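Local coordinates for protein kinase containing Z-DNA binding domains (Danio rerio, PDB 4LB6) that binds left-handed Z-DNA through its Zalpha domain and probably phosphorylates the translation initiation factor eIF2alpha, at residues Arg15-Tyr19 and Ile31-Leu37. Sequence-based numbering, arbitrary orientation.
With nucleotides of chain B; nucleotides of chain C.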
loop_
_atom_site.group_PDB
_atom_site.type_symbol
_atom_site.label_atom_id
_atom_site.label_comp_id
_atom_site.label_asym_id
_atom_site.label_seq_id
_atom_site.Cartn_x
_atom_site.Cartn_y
_atom_site.Cartn_z
ATOM N N ARG A 15 -25.268 -4.051 -5.270
ATOM C CA ARG A 15 -24.538 -2.782 -5.367
ATOM C C ARG A 15 -23.192 -2.928 -6.126
ATOM O O ARG A 15 -22.797 -2.064 -6.907
ATOM C CB ARG A 15 -24.335 -2.164 -3.971
ATOM C CG ARG A 15 -25.638 -1.465 -3.408
ATOM C CD ARG A 15 -25.382 -0.913 -1.964
ATOM N NE ARG A 15 -24.453 0.226 -1.997
ATOM C CZ ARG A 15 -23.504 0.516 -1.089
ATOM N NH1 ARG A 15 -23.285 -0.247 -0.010
ATOM N NH2 ARG A 15 -22.760 1.599 -1.286
ATOM N N ILE A 16 -22.531 -4.054 -5.935
ATOM C CA ILE A 16 -21.311 -4.332 -6.676
ATOM C C ILE A 16 -21.602 -4.500 -8.163
ATOM O O ILE A 16 -20.910 -3.924 -9.017
ATOM C CB ILE A 16 -20.632 -5.610 -6.156
ATOM C CG1 ILE A 16 -20.079 -5.300 -4.749
ATOM C CG2 ILE A 16 -19.420 -6.010 -7.100
ATOM C CD1 ILE A 16 -19.584 -6.545 -3.902
ATOM N N CYS A 17 -22.646 -5.262 -8.466
ATOM C CA CYS A 17 -22.941 -5.543 -9.852
ATOM C C CYS A 17 -23.412 -4.264 -10.520
ATOM O O CYS A 17 -23.180 -4.033 -11.711
ATOM C CB CYS A 17 -24.020 -6.611 -9.973
ATOM S SG CYS A 17 -23.334 -8.271 -9.598
ATOM N N ASP A 18 -24.089 -3.437 -9.751
ATOM C CA ASP A 18 -24.588 -2.186 -10.327
ATOM C C ASP A 18 -23.422 -1.229 -10.638
ATOM O O ASP A 18 -23.421 -0.519 -11.634
ATOM C CB ASP A 18 -25.565 -1.556 -9.357
ATOM C CG ASP A 18 -26.142 -0.262 -9.870
ATOM O OD1 ASP A 18 -27.075 -0.276 -10.698
ATOM O OD2 ASP A 18 -25.638 0.777 -9.409
ATOM N N TYR A 19 -22.428 -1.223 -9.757
ATOM C CA TYR A 19 -21.202 -0.482 -10.033
ATOM C C TYR A 19 -20.533 -0.936 -11.357
ATOM O O TYR A 19 -20.185 -0.102 -12.247
ATOM C CB TYR A 19 -20.233 -0.576 -8.826
ATOM C CG TYR A 19 -19.000 0.273 -9.040
ATOM C CD1 TYR A 19 -17.949 -0.199 -9.786
ATOM C CD2 TYR A 19 -18.934 1.569 -8.567
ATOM C CE1 TYR A 19 -16.850 0.589 -10.041
ATOM C CE2 TYR A 19 -17.791 2.358 -8.799
ATOM C CZ TYR A 19 -16.792 1.858 -9.552
ATOM O OH TYR A 19 -15.649 2.618 -9.838
ATOM N N ILE A 31 -14.251 -0.144 -6.576
ATOM C CA ILE A 31 -15.592 -0.495 -6.083
ATOM C C ILE A 31 -15.719 -0.186 -4.573
ATOM O O ILE A 31 -16.664 0.492 -4.138
ATOM C CB ILE A 31 -15.851 -1.982 -6.289
ATOM C CG1 ILE A 31 -15.779 -2.334 -7.774
ATOM C CG2 ILE A 31 -17.243 -2.331 -5.771
ATOM C CD1 ILE A 31 -15.622 -3.880 -8.031
ATOM N N PHE A 32 -14.750 -0.607 -3.753
ATOM C CA PHE A 32 -14.959 -0.405 -2.295
ATOM C C PHE A 32 -14.960 1.058 -1.861
ATOM O O PHE A 32 -15.615 1.430 -0.887
ATOM C CB PHE A 32 -14.003 -1.317 -1.416
ATOM C CG PHE A 32 -12.647 -0.716 -1.063
ATOM C CD1 PHE A 32 -12.496 0.218 -0.049
ATOM C CD2 PHE A 32 -11.508 -1.161 -1.707
ATOM C CE1 PHE A 32 -11.251 0.748 0.287
ATOM C CE2 PHE A 32 -10.260 -0.625 -1.399
ATOM C CZ PHE A 32 -10.112 0.336 -0.395
ATOM N N LYS A 33 -14.204 1.909 -2.541
ATOM C CA LYS A 33 -14.199 3.297 -2.128
ATOM C C LYS A 33 -15.525 3.964 -2.480
ATOM O O LYS A 33 -16.000 4.802 -1.723
ATOM C CB LYS A 33 -13.036 4.088 -2.755
ATOM C CG LYS A 33 -11.670 3.537 -2.383
ATOM C CD LYS A 33 -10.499 4.317 -3.101
ATOM C CE LYS A 33 -9.195 3.572 -2.864
ATOM N NZ LYS A 33 -8.039 4.275 -3.519
ATOM N N GLU A 34 -16.111 3.619 -3.627
ATOM C CA GLU A 34 -17.368 4.252 -4.031
ATOM C C GLU A 34 -18.489 3.746 -3.142
ATOM O O GLU A 34 -19.310 4.522 -2.672
ATOM C CB GLU A 34 -17.681 3.966 -5.496
ATOM C CG GLU A 34 -19.100 4.369 -5.941
ATOM C CD GLU A 34 -19.085 5.337 -7.093
ATOM O OE1 GLU A 34 -18.004 5.914 -7.377
ATOM O OE2 GLU A 34 -20.160 5.536 -7.715
ATOM N N LEU A 35 -18.490 2.450 -2.873
ATOM C CA LEU A 35 -19.560 1.819 -2.105
ATOM C C LEU A 35 -19.395 1.993 -0.591
ATOM O O LEU A 35 -20.293 1.648 0.183
ATOM C CB LEU A 35 -19.651 0.331 -2.450
ATOM C CG LEU A 35 -19.942 -0.002 -3.918
ATOM C CD1 LEU A 35 -20.159 -1.493 -4.055
ATOM C CD2 LEU A 35 -21.138 0.797 -4.452
ATOM N N LYS A 36 -18.227 2.490 -0.171
ATOM C CA LYS A 36 -17.891 2.595 1.246
ATOM C C LYS A 36 -18.066 1.279 1.986
ATOM O O LYS A 36 -18.761 1.226 2.990
ATOM C CB LYS A 36 -18.664 3.757 1.916
ATOM C CG LYS A 36 -18.496 5.086 1.220
ATOM C CD LYS A 36 -19.348 6.159 1.903
ATOM C CE LYS A 36 -19.953 7.179 0.930
ATOM N NZ LYS A 36 -20.605 8.303 1.684
ATOM N N LEU A 37 -17.445 0.211 1.470
ATOM C CA LEU A 37 -17.416 -1.099 2.117
ATOM C C LEU A 37 -15.922 -1.479 2.350
ATOM O O LEU A 37 -15.027 -0.836 1.808
ATOM C CB LEU A 37 -18.043 -2.159 1.224
ATOM C CG LEU A 37 -19.524 -1.838 0.877
ATOM C CD1 LEU A 37 -19.889 -2.713 -0.349
ATOM C CD2 LEU A 37 -20.411 -2.132 2.084
ATOM P P DG B 7 -6.119 -0.302 -0.014
ATOM O OP1 DG B 7 -6.988 -1.289 0.503
ATOM O OP2 DG B 7 -5.761 -0.002 -1.451
ATOM O "O5'" DG B 7 -6.710 1.084 0.537
ATOM C "C5'" DG B 7 -6.182 2.355 0.127
ATOM C "C4'" DG B 7 -6.742 3.442 0.993
ATOM O "O4'" DG B 7 -6.326 3.373 2.311
ATOM C "C3'" DG B 7 -5.947 4.660 0.557
ATOM O "O3'" DG B 7 -6.875 5.016 -0.364
ATOM C "C2'" DG B 7 -6.033 5.586 1.698
ATOM C "C1'" DG B 7 -6.090 4.657 2.862
ATOM N N9 DG B 7 -4.856 4.438 3.615
ATOM C C8 DG B 7 -4.742 4.642 4.970
ATOM N N7 DG B 7 -3.555 4.320 5.438
ATOM C C5 DG B 7 -2.845 3.881 4.306
ATOM C C6 DG B 7 -1.475 3.439 4.210
ATOM O O6 DG B 7 -0.706 3.244 5.108
ATOM N N1 DG B 7 -1.110 3.081 2.929
ATOM C C2 DG B 7 -1.992 3.219 1.857
ATOM N N2 DG B 7 -1.550 2.766 0.670
ATOM N N3 DG B 7 -3.282 3.618 1.905
ATOM C C4 DG B 7 -3.608 4.002 3.167
ATOM P P DC C 2 -6.661 6.987 -1.332
ATOM O OP1 DC C 2 -6.590 8.131 -0.341
ATOM O OP2 DC C 2 -7.619 6.804 -2.492
ATOM O "O5'" DC C 2 -5.163 6.561 -1.826
ATOM C "C5'" DC C 2 -4.671 7.422 -2.881
ATOM C "C4'" DC C 2 -3.216 7.047 -3.091
ATOM O "O4'" DC C 2 -2.461 7.435 -1.903
ATOM C "C3'" DC C 2 -3.034 5.520 -3.270
ATOM O "O3'" DC C 2 -2.051 5.309 -4.303
ATOM C "C2'" DC C 2 -2.416 5.117 -1.929
ATOM C "C1'" DC C 2 -1.623 6.360 -1.488
ATOM N N1 DC C 2 -1.400 6.453 -0.014
ATOM C C2 DC C 2 -0.142 6.045 0.440
ATOM O O2 DC C 2 0.668 5.558 -0.381
ATOM N N3 DC C 2 0.124 6.081 1.748
ATOM C C4 DC C 2 -0.806 6.590 2.551
ATOM N N4 DC C 2 -0.572 6.610 3.862
ATOM C C5 DC C 2 -2.116 6.992 2.122
ATOM C C6 DC C 2 -2.360 6.959 0.804
HETATM O O HOH W 1 -21.881 1.480 1.995
#
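One face of the Tyr19 ring lies against the backbone of Ile31, whose CA stands over the ring centre, 4.2 Å from the centroid, a CH-pi contact. Glu34 reaches the ring edge near its plane, CD 3.7 Å from Tyr19 CE2, with the carboxylate turned 80° to the ring. With CG anti to the backbone N (chi1 -175°), Tyr19 projects from helix 10-23 across helix 28-35; its ring also stacks with His23. The Arg15 guanidinium has Leu35 CG over one face, while Leu37 CD2 approaches obliquely. Bent at chi3, the arginine sends NH2 to Leu35 O (2.9 Å, 153° at the hydrogen), gripping the backbone carbonyl just before Lys36, whose positive phi breaks the helical path. Shortened to an alanine, this position would probably leave that carbonyl without its guanidinium donor and open a gap beside Leu35 and Leu37. Deeper in, Ile16 CG1 meets Leu35 CD1 at 3.9 Å, and Ile16 and Ile31 continue onto helix 39-51. Helix 28-35 also faces the DNA: Lys33 points its amine at the DNA backbone. Helices packed this way around an apolar centre, with a two-stranded wing alongside, are characteristic of the winged helix-turn-helix fold of Zalpha domains.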